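Local coordinates for uncharacterized protein (PDB 5BNF) that belongs to the ADP-ribosyl cyclase family as porcine CD38, a disulfide-rich protein that joins a helical part to a parallel beta sheet, at residues A[189-194]-A[222-227]; A[179-184]-A[215-220]; A[68-73]-A[93-98]; A[38-43]-A[58-63]; A[6-11]-A[120-125]. All blocks are in the same frame, centred on the assembly; numbering follows the deposited sequence.

In the fold
The five contacts run from the parallel sheet to the far helical end of the chain. Contacts 1 and 2 touch, their centres about 13 Å apart. There L217 CD1 lies 3.2 Å from F224 CD1. Contact 3 is a surface contact beside the first strand of the sheet. Its centre is about 17 Å from that of contact 1 and about 22 Å from that of contact 4. Contacts 4 and 5 lie at the helical end, with centres about 17 Å apart; F41 CE1 meets F10 CZ at 4.1 Å. Contact 5 closes a long loop of chain that holds contacts 3 and 4. The centres of contacts 1 and 5 are about 39 Å apart.

Contact 1 (A[189-194]-A[222-227]); sequences LKAWVI and IKFTCQ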
# COMPACT_ATOMS: atom_id res chain seq x y z
N LEU A 189 11.84 -4.84 -13.34
CA LEU A 189 10.87 -5.31 -12.37
C LEU A 189 11.04 -6.82 -12.34
O LEU A 189 10.97 -7.47 -13.37
CB LEU A 189 9.44 -4.96 -12.77
CG LEU A 189 8.40 -5.46 -11.76
CD1 LEU A 189 7.16 -4.60 -11.85
CD2 LEU A 189 8.06 -6.92 -12.01
N LYS A 190 11.30 -7.36 -11.16
CA LYS A 190 11.48 -8.80 -11.04
C LYS A 190 10.31 -9.38 -10.28
O LYS A 190 9.90 -8.86 -9.24
CB LYS A 190 12.79 -9.10 -10.30
CG LYS A 190 14.02 -8.74 -11.11
CD LYS A 190 15.24 -8.48 -10.24
CE LYS A 190 15.44 -9.58 -9.20
NZ LYS A 190 15.54 -10.93 -9.80
N ALA A 191 9.75 -10.46 -10.80
CA ALA A 191 8.62 -11.09 -10.14
C ALA A 191 9.03 -12.45 -9.61
O ALA A 191 9.77 -13.18 -10.27
CB ALA A 191 7.45 -11.24 -11.11
N TRP A 192 8.57 -12.78 -8.41
CA TRP A 192 8.87 -14.07 -7.79
C TRP A 192 7.54 -14.78 -7.55
O TRP A 192 6.67 -14.26 -6.86
CB TRP A 192 9.58 -13.91 -6.44
CG TRP A 192 10.88 -13.14 -6.47
CD1 TRP A 192 11.06 -11.81 -6.19
CD2 TRP A 192 12.17 -13.65 -6.82
NE1 TRP A 192 12.38 -11.46 -6.35
CE2 TRP A 192 13.09 -12.57 -6.73
CE3 TRP A 192 12.65 -14.91 -7.19
CZ2 TRP A 192 14.45 -12.72 -7.01
CZ3 TRP A 192 14.01 -15.05 -7.47
CH2 TRP A 192 14.89 -13.96 -7.38
N VAL A 193 7.38 -15.96 -8.14
CA VAL A 193 6.17 -16.74 -7.94
C VAL A 193 6.53 -17.82 -6.93
O VAL A 193 7.40 -18.66 -7.18
CB VAL A 193 5.68 -17.38 -9.26
CG1 VAL A 193 4.45 -18.22 -9.00
CG2 VAL A 193 5.35 -16.30 -10.27
N ILE A 194 5.87 -17.77 -5.78
CA ILE A 194 6.14 -18.71 -4.70
C ILE A 194 5.31 -19.97 -4.82
O ILE A 194 4.10 -19.92 -5.02
CB ILE A 194 5.84 -18.08 -3.33
CG1 ILE A 194 6.30 -16.62 -3.32
CG2 ILE A 194 6.55 -18.86 -2.25
CD1 ILE A 194 7.75 -16.43 -3.70
N ILE A 222 10.40 -1.25 -19.98
CA ILE A 222 10.95 -1.65 -18.69
C ILE A 222 11.25 -3.14 -18.70
O ILE A 222 10.39 -3.95 -19.04
CB ILE A 222 9.98 -1.39 -17.54
CG1 ILE A 222 9.81 0.12 -17.34
CG2 ILE A 222 10.51 -2.06 -16.26
CD1 ILE A 222 8.88 0.47 -16.21
N LYS A 223 12.47 -3.50 -18.31
CA LYS A 223 12.87 -4.90 -18.28
C LYS A 223 12.06 -5.67 -17.25
O LYS A 223 11.67 -5.14 -16.21
CB LYS A 223 14.38 -4.99 -18.00
CG LYS A 223 15.26 -4.24 -19.02
CD LYS A 223 16.74 -4.32 -18.67
CE LYS A 223 17.62 -3.56 -19.67
NZ LYS A 223 17.27 -2.12 -19.80
N PHE A 224 11.80 -6.94 -17.56
CA PHE A 224 11.02 -7.82 -16.70
C PHE A 224 11.63 -9.22 -16.64
O PHE A 224 12.17 -9.71 -17.63
CB PHE A 224 9.59 -7.93 -17.24
CG PHE A 224 8.73 -8.91 -16.49
CD1 PHE A 224 8.24 -8.60 -15.23
CD2 PHE A 224 8.42 -10.14 -17.05
CE1 PHE A 224 7.44 -9.51 -14.53
CE2 PHE A 224 7.62 -11.05 -16.36
CZ PHE A 224 7.13 -10.73 -15.10
N THR A 225 11.55 -9.84 -15.48
CA THR A 225 12.05 -11.19 -15.28
C THR A 225 11.13 -11.85 -14.27
O THR A 225 10.56 -11.18 -13.41
CB THR A 225 13.50 -11.21 -14.73
OG1 THR A 225 13.54 -10.55 -13.45
CG2 THR A 225 14.45 -10.51 -15.69
N CYS A 226 10.97 -13.16 -14.39
CA CYS A 226 10.12 -13.92 -13.48
C CYS A 226 10.86 -15.21 -13.08
O CYS A 226 11.44 -15.89 -13.92
CB CYS A 226 8.82 -14.27 -14.18
SG CYS A 226 7.60 -15.15 -13.15
N GLN A 227 10.81 -15.53 -11.80
CA GLN A 227 11.48 -16.70 -11.28
C GLN A 227 10.54 -17.38 -10.31
O GLN A 227 9.69 -16.73 -9.70
CB GLN A 227 12.76 -16.30 -10.55
CG GLN A 227 14.03 -16.68 -11.28
CD GLN A 227 15.27 -16.24 -10.52
OE1 GLN A 227 15.52 -15.04 -10.36
NE2 GLN A 227 16.06 -17.20 -10.05
O HOH W 1 12.67 -12.66 -11.43
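W192 and Q227 lie side by side and point the same way from neighbouring strands. Their indole and amide planes are 43° apart. The amide oxygen approaches the benzo carbons obliquely, Q227 OE1 to W192 CH2 being 3.2 Å. Q227 CB rests near CE3 and CZ3 of the same ring. The indole also stacks on F158. K190 and T225 make the next pair on this face. They run alongside each other, and T225 OG1 comes within 3.0 Å of K190 CG, a tight approach. A water joins T225 OG1 to A191 O and donates to the latter.

The two strands are neighbours in a parallel sheet. They are the two strands of the beta-alpha-beta unit 186-194, 208-219, 223-229. Five backbone bonds link them, from L189 N to K223 O at one end to V193 N to Q227 O at the other.

The opposite face carries L189, A191, F224 and C226. L189 CD2 sits at the edge of the F224 ring, in its plane, 3.6 Å from CD1. A191 CB is 3.8 Å from F224 CE1 and reaches the ring obliquely. V193 CG2 packs on C226 SG at 3.8 Å, and that sulfur is bonded to C205. Helix 208-219 packs on this face, with L213, Q214 and L217 touching F224.

Contact 2 (A[179-184]-A[215-220]); sequences HSLQPS and LILRGK
K220, after helix 208-219, reaches two backbone carbonyls of 179-184, the segment that follows on from helix 172-180. The contact thus joins two helical parts of the fold beside strand 186-194. The polar part lies at the lysine tip. The chain is extended beyond CG, and K220 NZ donates to H179 O at 3.0 Å. It comes from above that carbonyl's plane, 56° out of it. A second, weak bond runs from K220 NZ to L181 O. The two carbonyl oxygens would probably favour the charged form of the lysine.

The apolar part follows the same lysine and the helix behind it. P183 CG lies against the aliphatic stem, 3.9 Å from K220 CB and close to CD. L181 CD1 and L217 CD2 touch loosely at 4.5 Å. Both leucines also pack on L189 of strand 186-194. H179 and I216 cross at about a right angle, with I216 CD1 meeting the imidazole obliquely, 4.1 Å from H179 CE1.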
# COMPACT_ATOMS: atom_id res chain seq x y z
N HIS A 179 1.25 0.42 -13.01
CA HIS A 179 1.12 1.55 -13.94
C HIS A 179 1.75 2.83 -13.43
O HIS A 179 2.04 3.72 -14.21
CB HIS A 179 -0.36 1.81 -14.26
CG HIS A 179 -1.05 0.65 -14.88
ND1 HIS A 179 -0.90 0.31 -16.21
CD2 HIS A 179 -1.86 -0.30 -14.35
CE1 HIS A 179 -1.58 -0.79 -16.46
NE2 HIS A 179 -2.17 -1.18 -15.35
N SER A 180 1.96 2.93 -12.12
CA SER A 180 2.55 4.14 -11.56
C SER A 180 4.07 4.09 -11.50
O SER A 180 4.71 5.02 -11.03
CB SER A 180 1.99 4.41 -10.16
OG SER A 180 0.63 4.82 -10.24
N LEU A 181 4.66 2.99 -11.96
CA LEU A 181 6.12 2.89 -11.96
C LEU A 181 6.67 3.84 -13.02
O LEU A 181 6.17 3.88 -14.14
CB LEU A 181 6.56 1.46 -12.26
CG LEU A 181 6.21 0.43 -11.19
CD1 LEU A 181 6.41 -0.97 -11.74
CD2 LEU A 181 7.08 0.66 -9.97
N GLN A 182 7.69 4.60 -12.65
CA GLN A 182 8.30 5.56 -13.57
C GLN A 182 9.42 4.92 -14.37
O GLN A 182 10.46 4.58 -13.81
CB GLN A 182 8.88 6.74 -12.80
CG GLN A 182 7.91 7.50 -11.90
CD GLN A 182 7.03 8.45 -12.68
OE1 GLN A 182 6.06 8.03 -13.32
NE2 GLN A 182 7.37 9.73 -12.65
N PRO A 183 9.23 4.74 -15.69
CA PRO A 183 10.25 4.14 -16.56
C PRO A 183 11.59 4.85 -16.42
O PRO A 183 12.65 4.22 -16.46
CB PRO A 183 9.67 4.32 -17.96
CG PRO A 183 8.20 4.27 -17.73
CD PRO A 183 8.02 5.09 -16.47
N SER A 184 11.53 6.17 -16.26
CA SER A 184 12.72 7.00 -16.12
C SER A 184 13.50 6.75 -14.84
O SER A 184 14.65 7.15 -14.72
CB SER A 184 12.32 8.47 -16.20
OG SER A 184 11.30 8.76 -15.26
N LEU A 215 3.60 -7.82 -20.59
CA LEU A 215 3.20 -6.90 -21.66
C LEU A 215 3.05 -5.48 -21.14
O LEU A 215 3.39 -4.53 -21.83
CB LEU A 215 1.91 -7.38 -22.31
CG LEU A 215 2.05 -8.31 -23.53
CD1 LEU A 215 3.23 -9.26 -23.38
CD2 LEU A 215 0.76 -9.07 -23.70
N ILE A 216 2.54 -5.34 -19.93
CA ILE A 216 2.41 -4.02 -19.34
C ILE A 216 3.78 -3.36 -19.29
O ILE A 216 3.96 -2.23 -19.73
CB ILE A 216 1.86 -4.09 -17.91
CG1 ILE A 216 0.37 -4.44 -17.93
CG2 ILE A 216 2.14 -2.78 -17.19
CD1 ILE A 216 -0.24 -4.69 -16.55
N LEU A 217 4.76 -4.09 -18.76
CA LEU A 217 6.12 -3.60 -18.62
C LEU A 217 6.89 -3.37 -19.91
O LEU A 217 7.62 -2.40 -20.02
CB LEU A 217 6.90 -4.54 -17.69
CG LEU A 217 6.33 -4.52 -16.27
CD1 LEU A 217 6.76 -5.76 -15.52
CD2 LEU A 217 6.81 -3.27 -15.57
N ARG A 218 6.75 -4.27 -20.88
CA ARG A 218 7.46 -4.11 -22.15
C ARG A 218 6.91 -2.92 -22.93
O ARG A 218 7.58 -2.38 -23.81
CB ARG A 218 7.34 -5.37 -23.01
CG ARG A 218 8.35 -6.47 -22.69
CD ARG A 218 8.18 -7.64 -23.66
NE ARG A 218 9.30 -7.78 -24.59
CZ ARG A 218 10.42 -8.45 -24.33
NH1 ARG A 218 10.58 -9.06 -23.17
NH2 ARG A 218 11.37 -8.52 -25.25
N GLY A 219 5.68 -2.52 -22.61
CA GLY A 219 5.09 -1.39 -23.30
C GLY A 219 5.87 -0.14 -23.00
O GLY A 219 5.94 0.78 -23.82
N LYS A 220 6.47 -0.11 -21.81
CA LYS A 220 7.27 1.02 -21.34
C LYS A 220 8.77 0.71 -21.45
O LYS A 220 9.60 1.39 -20.84
CB LYS A 220 6.94 1.31 -19.87
CG LYS A 220 5.46 1.52 -19.56
CD LYS A 220 5.27 1.57 -18.04
CE LYS A 220 4.03 2.37 -17.62
NZ LYS A 220 3.96 2.50 -16.13

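Contact 3 (A[68-73]-A[93-98]); sequences TVPCDK and GLFTLE
The type II beta turn P70 to K73 and the residue before it, V69, pack on G93, L94 and F95 in the loop leading to helix 101-106. D72 has the positive phi usual at the third position of such a turn. The turn is tied to the start of strand 153-160, by the C71-C152 disulfide just before it and by D72 OD1, which accepts from M154 N.

The F95 ring meets V69, P70 and K73. V69 CB lies over one face, offset toward the rim, in a CH-pi contact 4.1 Å from the centroid. V69 CG2 is 3.5 Å from F95 CD2. P70 crosses the phenylalanine at about a right angle, and P70 CD approaches F95 CE2 obliquely at 3.4 Å. K73 CB stands at the ring edge, near its plane.

One weak backbone bond joins the segments, from F95 N to K73 O (3.2 Å, 133° at the hydrogen). The side chains of K73 and L94 cross at about a right angle. The bend at chi2 (-87°) brings K73 CD to 3.0 Å from G93 O, and the same carbon presses tightly on L94 CD1 at 3.5 Å.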
# COMPACT_ATOMS: atom_id res chain seq x y z
N THR A 68 11.31 8.90 0.71
CA THR A 68 11.71 8.11 -0.44
C THR A 68 12.67 7.01 -0.01
O THR A 68 13.73 7.27 0.55
CB THR A 68 12.36 8.96 -1.54
OG1 THR A 68 11.36 9.77 -2.17
CG2 THR A 68 13.01 8.06 -2.59
N VAL A 69 12.27 5.78 -0.28
CA VAL A 69 13.05 4.61 0.08
C VAL A 69 14.22 4.39 -0.88
O VAL A 69 14.23 4.88 -2.00
CB VAL A 69 12.12 3.35 0.11
CG1 VAL A 69 10.81 3.65 -0.61
CG2 VAL A 69 12.79 2.16 -0.55
N PRO A 70 15.25 3.66 -0.42
CA PRO A 70 16.42 3.38 -1.24
C PRO A 70 16.03 2.67 -2.53
O PRO A 70 15.08 1.89 -2.56
CB PRO A 70 17.27 2.48 -0.35
CG PRO A 70 16.97 3.01 1.01
CD PRO A 70 15.47 3.19 0.97
N CYS A 71 16.77 2.94 -3.60
CA CYS A 71 16.49 2.29 -4.86
C CYS A 71 16.80 0.81 -4.70
O CYS A 71 17.57 0.43 -3.82
CB CYS A 71 17.37 2.88 -5.96
SG CYS A 71 17.11 4.67 -6.14
N ASP A 72 16.18 -0.02 -5.52
CA ASP A 72 16.39 -1.46 -5.47
C ASP A 72 15.76 -2.09 -4.25
O ASP A 72 15.72 -3.31 -4.13
CB ASP A 72 17.89 -1.77 -5.47
CG ASP A 72 18.58 -1.37 -6.75
OD1 ASP A 72 17.95 -0.70 -7.60
OD2 ASP A 72 19.77 -1.72 -6.91
N LYS A 73 15.27 -1.26 -3.34
CA LYS A 73 14.67 -1.75 -2.11
C LYS A 73 13.14 -1.89 -2.13
O LYS A 73 12.58 -2.62 -1.32
CB LYS A 73 15.08 -0.83 -0.96
CG LYS A 73 16.58 -0.79 -0.71
CD LYS A 73 17.02 -1.90 0.23
CE LYS A 73 18.05 -2.81 -0.43
NZ LYS A 73 19.28 -2.07 -0.87
N GLY A 93 15.64 -5.01 5.66
CA GLY A 93 16.28 -3.80 5.18
C GLY A 93 15.68 -3.54 3.81
O GLY A 93 16.30 -2.93 2.93
N LEU A 94 14.46 -4.02 3.62
CA LEU A 94 13.75 -3.89 2.35
C LEU A 94 12.36 -3.28 2.60
O LEU A 94 11.65 -3.69 3.52
CB LEU A 94 13.63 -5.26 1.71
CG LEU A 94 13.69 -5.38 0.17
CD1 LEU A 94 14.90 -4.61 -0.36
CD2 LEU A 94 13.75 -6.86 -0.15
N PHE A 95 11.97 -2.31 1.78
CA PHE A 95 10.71 -1.62 1.97
C PHE A 95 9.47 -2.05 1.21
O PHE A 95 9.41 -1.95 -0.02
CB PHE A 95 10.91 -0.13 1.71
CG PHE A 95 11.88 0.53 2.64
CD1 PHE A 95 11.44 1.24 3.75
CD2 PHE A 95 13.25 0.44 2.41
CE1 PHE A 95 12.35 1.85 4.62
CE2 PHE A 95 14.17 1.04 3.27
CZ PHE A 95 13.71 1.75 4.38
N THR A 96 8.46 -2.53 1.95
CA THR A 96 7.17 -2.88 1.36
C THR A 96 6.32 -1.69 1.80
O THR A 96 6.74 -0.95 2.69
CB THR A 96 6.61 -4.18 1.95
OG1 THR A 96 6.41 -4.03 3.36
CG2 THR A 96 7.55 -5.33 1.69
N LEU A 97 5.15 -1.48 1.21
CA LEU A 97 4.34 -0.33 1.61
C LEU A 97 4.14 -0.22 3.13
O LEU A 97 4.19 0.87 3.69
CB LEU A 97 2.97 -0.36 0.90
CG LEU A 97 2.06 0.86 1.12
CD1 LEU A 97 2.82 2.15 0.91
CD2 LEU A 97 0.88 0.78 0.16
N GLU A 98 3.94 -1.35 3.79
CA GLU A 98 3.73 -1.35 5.24
C GLU A 98 4.98 -1.04 6.07
O GLU A 98 4.89 -0.90 7.29
CB GLU A 98 3.16 -2.70 5.70
CG GLU A 98 1.83 -3.08 5.07
CD GLU A 98 1.96 -3.32 3.58
OE1 GLU A 98 2.84 -4.12 3.18
OE2 GLU A 98 1.19 -2.71 2.81

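Contact 4 (A[38-43]-A[58-63]); sequences KKAFTD and YDLLMK
F41, L61 and A40 carry the apolar contact between helix 34-45 and helix 59-64. The F41 and L61 side chains cross obliquely. L61 CD2 lies over one face of the F41 ring, offset toward the rim. This is a CH-pi contact, with CD2 4.0 Å from the centroid and 21° off the ring normal. With L61 CG anti to its backbone N (chi1 -176°), the two methyls divide between F41 and A40. The second branch, L61 CD1, lies 4.1 Å from A40 CB. L60 also leans on A40, but the model places that pair too close, so its detail is doubtful.

The aromatic contact is looser. F41 CE1 and Y58 CE1 meet obliquely at 4.3 Å. Both rings also touch F139, and W111 meets F41 edge-to-face.

No hydrogen bond crosses between the segments. The polar end of Y58 is held elsewhere, its OH bonded to F135 O and W111 NE1.

The axes of segments 38-43 and 59-63 come within 8.5 Å, at 153°. A40 and L61 are the nearest residues, their CA atoms 5.2 Å apart. This is a roughly antiparallel helix pair, with a small alanine facing the partner helix.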
# COMPACT_ATOMS: atom_id res chain seq x y z
N LYS A 38 -0.41 13.05 13.23
CA LYS A 38 -1.68 12.60 13.79
C LYS A 38 -2.79 13.61 13.55
O LYS A 38 -3.94 13.23 13.27
CB LYS A 38 -1.53 12.36 15.29
CG LYS A 38 -2.84 12.33 16.05
CD LYS A 38 -2.62 12.43 17.55
CE LYS A 38 -3.83 13.01 18.25
NZ LYS A 38 -3.59 13.24 19.70
N LYS A 39 -2.46 14.89 13.67
CA LYS A 39 -3.43 15.95 13.46
C LYS A 39 -3.91 15.93 12.02
O LYS A 39 -5.11 16.03 11.75
CB LYS A 39 -2.79 17.31 13.77
CG LYS A 39 -3.75 18.48 13.63
CD LYS A 39 -4.86 18.41 14.66
CE LYS A 39 -5.82 19.56 14.50
NZ LYS A 39 -6.98 19.43 15.44
N ALA A 40 -2.97 15.81 11.09
CA ALA A 40 -3.29 15.78 9.67
C ALA A 40 -4.14 14.57 9.29
O ALA A 40 -5.11 14.68 8.54
CB ALA A 40 -2.01 15.77 8.87
N PHE A 41 -3.76 13.41 9.80
CA PHE A 41 -4.48 12.18 9.53
C PHE A 41 -5.94 12.42 9.92
O PHE A 41 -6.84 12.36 9.09
CB PHE A 41 -3.91 11.04 10.38
CG PHE A 41 -4.04 9.68 9.75
CD1 PHE A 41 -5.13 9.36 8.95
CD2 PHE A 41 -3.07 8.71 9.99
CE1 PHE A 41 -5.26 8.08 8.39
CE2 PHE A 41 -3.19 7.43 9.44
CZ PHE A 41 -4.28 7.12 8.63
N THR A 42 -6.13 12.72 11.20
CA THR A 42 -7.45 12.97 11.77
C THR A 42 -8.22 14.10 11.08
O THR A 42 -9.40 13.95 10.77
CB THR A 42 -7.33 13.31 13.27
OG1 THR A 42 -6.67 12.23 13.95
CG2 THR A 42 -8.69 13.51 13.88
N ASP A 43 -7.54 15.22 10.82
CA ASP A 43 -8.18 16.35 10.17
C ASP A 43 -8.71 16.01 8.79
O ASP A 43 -9.65 16.62 8.30
CB ASP A 43 -7.19 17.50 10.04
CG ASP A 43 -6.95 18.20 11.35
OD1 ASP A 43 -7.41 17.67 12.39
OD2 ASP A 43 -6.30 19.27 11.35
N TYR A 58 -5.87 14.23 1.70
CA TYR A 58 -4.66 13.73 2.34
C TYR A 58 -3.38 14.46 1.94
O TYR A 58 -2.28 14.04 2.32
CB TYR A 58 -4.49 12.24 2.06
CG TYR A 58 -5.44 11.32 2.79
CD1 TYR A 58 -5.45 11.25 4.18
CD2 TYR A 58 -6.30 10.47 2.09
CE1 TYR A 58 -6.28 10.35 4.86
CE2 TYR A 58 -7.13 9.58 2.76
CZ TYR A 58 -7.12 9.52 4.13
OH TYR A 58 -7.96 8.64 4.77
N ASP A 59 -3.50 15.54 1.18
CA ASP A 59 -2.30 16.28 0.77
C ASP A 59 -1.40 16.55 1.97
O ASP A 59 -0.28 16.06 2.03
CB ASP A 59 -2.68 17.60 0.09
CG ASP A 59 -3.37 17.40 -1.25
OD1 ASP A 59 -3.19 16.32 -1.85
OD2 ASP A 59 -4.07 18.32 -1.70
N LEU A 60 -1.91 17.32 2.92
CA LEU A 60 -1.16 17.66 4.12
C LEU A 60 -0.47 16.41 4.68
O LEU A 60 0.72 16.42 4.96
CB LEU A 60 -2.11 18.25 5.16
CG LEU A 60 -1.57 18.89 6.46
CD1 LEU A 60 -0.73 17.91 7.22
CD2 LEU A 60 -0.74 20.12 6.13
N LEU A 61 -1.24 15.35 4.86
CA LEU A 61 -0.70 14.12 5.42
C LEU A 61 0.39 13.48 4.56
O LEU A 61 1.38 12.99 5.09
CB LEU A 61 -1.83 13.11 5.65
CG LEU A 61 -1.40 11.80 6.31
CD1 LEU A 61 -0.75 12.07 7.65
CD2 LEU A 61 -2.61 10.91 6.48
N MET A 62 0.22 13.48 3.24
CA MET A 62 1.22 12.89 2.36
C MET A 62 2.48 13.74 2.31
O MET A 62 3.56 13.25 1.99
CB MET A 62 0.64 12.71 0.95
CG MET A 62 -0.53 11.76 0.92
SD MET A 62 -0.11 10.19 1.69
CE MET A 62 -0.41 9.07 0.37
N LYS A 63 2.32 15.02 2.63
CA LYS A 63 3.43 15.96 2.63
C LYS A 63 4.25 15.79 3.91
O LYS A 63 5.47 15.74 3.86
CB LYS A 63 2.88 17.39 2.54
CG LYS A 63 3.92 18.47 2.29
CD LYS A 63 3.26 19.83 2.15
CE LYS A 63 4.22 20.87 1.60
NZ LYS A 63 3.63 22.24 1.64

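Contact 5 (A[6-11]-A[120-125]); sequences STVDFQ and INLESC
The carbonyl of N121 is a flat group that S6 meets twice. S6 N donates to N121 O at 2.8 Å, tilted 20° from the carbonyl plane. S6 OG donates to the same oxygen, also at 2.8 Å, from above the plane and 55° out of it. S6 OG is anti to its own carbonyl carbon (chi1 -59°), beside its own N, which lets one residue grip the oxygen with two bonds. The Q11 and I120 side chains slide past each other in opposite directions, with Q11 NE2 3.9 Å from I120 CG2. The F10 ring leads away to W111, while its CB touches I120 CD1 at 4.0 Å.

I120 therefore fits among S6, F10 and Q11. L122 meets S6 and V8. L122 CD2 lies 3.2 Å from S6 O. The L122 and V8 side chains cross at about a right angle, L122 CD2 being 3.9 Å from V8 CG2. A water donates to both S6 O and L122 O. C125 SG packs near S6 and forms a disulfide with C112.

T7 to F10 is a type II beta turn. In 120-125, N121 OD1 accepts from S124 N, an Asx motif.

Segment 6-11 leads into helix 10-25. Segment 120-125 belongs to the loop between helices 101-106 and 135-149. Through the backbone, T7 bonds to S110 and N121 to C112, both earlier in that same loop.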
# COMPACT_ATOMS: atom_id res chain seq x y z
N SER A 6 -14.41 2.28 13.11
CA SER A 6 -13.09 2.80 13.41
C SER A 6 -12.42 2.00 14.51
O SER A 6 -13.07 1.45 15.39
CB SER A 6 -13.20 4.26 13.83
OG SER A 6 -13.79 5.04 12.80
N THR A 7 -11.10 1.93 14.46
CA THR A 7 -10.35 1.21 15.47
C THR A 7 -10.40 2.04 16.75
O THR A 7 -10.12 3.24 16.73
CB THR A 7 -8.89 1.03 15.03
OG1 THR A 7 -8.85 0.46 13.72
CG2 THR A 7 -8.15 0.10 16.00
N VAL A 8 -10.78 1.41 17.85
CA VAL A 8 -10.86 2.11 19.12
C VAL A 8 -9.50 2.71 19.46
O VAL A 8 -8.46 2.12 19.18
CB VAL A 8 -11.26 1.17 20.27
CG1 VAL A 8 -11.31 1.95 21.58
CG2 VAL A 8 -12.61 0.55 19.98
N ASP A 9 -9.52 3.90 20.07
CA ASP A 9 -8.29 4.58 20.44
C ASP A 9 -7.44 4.87 19.22
O ASP A 9 -6.22 4.98 19.32
CB ASP A 9 -7.49 3.74 21.44
CG ASP A 9 -8.29 3.40 22.67
OD1 ASP A 9 -8.93 4.32 23.23
OD2 ASP A 9 -8.27 2.23 23.09
N PHE A 10 -8.10 4.98 18.08
CA PHE A 10 -7.43 5.24 16.82
C PHE A 10 -6.35 6.30 16.96
O PHE A 10 -5.22 6.10 16.52
CB PHE A 10 -8.46 5.68 15.77
CG PHE A 10 -7.84 6.05 14.46
CD1 PHE A 10 -7.31 5.08 13.63
CD2 PHE A 10 -7.70 7.39 14.09
CE1 PHE A 10 -6.65 5.42 12.45
CE2 PHE A 10 -7.04 7.74 12.92
CZ PHE A 10 -6.51 6.75 12.10
N GLN A 11 -6.70 7.43 17.56
CA GLN A 11 -5.77 8.54 17.74
C GLN A 11 -4.50 8.15 18.49
O GLN A 11 -3.39 8.42 18.04
CB GLN A 11 -6.45 9.70 18.46
CG GLN A 11 -7.54 10.35 17.64
CD GLN A 11 -8.90 9.73 17.87
OE1 GLN A 11 -9.02 8.57 18.28
NE2 GLN A 11 -9.94 10.51 17.60
N ILE A 120 -14.47 9.85 15.89
CA ILE A 120 -14.50 8.74 14.95
C ILE A 120 -15.78 7.94 15.14
O ILE A 120 -16.43 8.05 16.16
CB ILE A 120 -13.31 7.78 15.20
CG1 ILE A 120 -13.38 7.22 16.62
CG2 ILE A 120 -11.99 8.51 14.99
CD1 ILE A 120 -12.24 6.28 17.01
N ASN A 121 -16.14 7.14 14.14
CA ASN A 121 -17.34 6.31 14.24
C ASN A 121 -16.91 4.87 14.47
O ASN A 121 -16.36 4.22 13.58
CB ASN A 121 -18.16 6.39 12.95
CG ASN A 121 -19.50 5.70 13.07
OD1 ASN A 121 -19.60 4.63 13.67
ND2 ASN A 121 -20.54 6.31 12.51
N LEU A 122 -17.15 4.38 15.68
CA LEU A 122 -16.75 3.03 16.05
C LEU A 122 -17.76 1.99 15.57
O LEU A 122 -17.44 0.82 15.42
CB LEU A 122 -16.60 2.93 17.57
CG LEU A 122 -15.54 3.82 18.21
CD1 LEU A 122 -15.67 3.77 19.72
CD2 LEU A 122 -14.16 3.35 17.78
N GLU A 123 -18.98 2.45 15.34
CA GLU A 123 -20.07 1.59 14.89
C GLU A 123 -19.75 0.85 13.59
O GLU A 123 -19.71 -0.38 13.56
CB GLU A 123 -21.32 2.43 14.71
CG GLU A 123 -22.54 1.69 14.20
CD GLU A 123 -23.55 2.65 13.59
OE1 GLU A 123 -23.29 3.16 12.48
OE2 GLU A 123 -24.60 2.89 14.23
N SER A 124 -19.52 1.60 12.52
CA SER A 124 -19.22 1.00 11.22
C SER A 124 -18.71 2.04 10.25
O SER A 124 -18.92 3.23 10.42
CB SER A 124 -20.48 0.34 10.63
OG SER A 124 -21.46 1.32 10.29
N CYS A 125 -18.03 1.57 9.21
CA CYS A 125 -17.49 2.45 8.19
C CYS A 125 -17.78 1.82 6.84
O CYS A 125 -17.79 0.60 6.71
CB CYS A 125 -15.97 2.58 8.34
SG CYS A 125 -15.39 3.48 9.81
O HOH W 2 -15.32 -0.25 16.72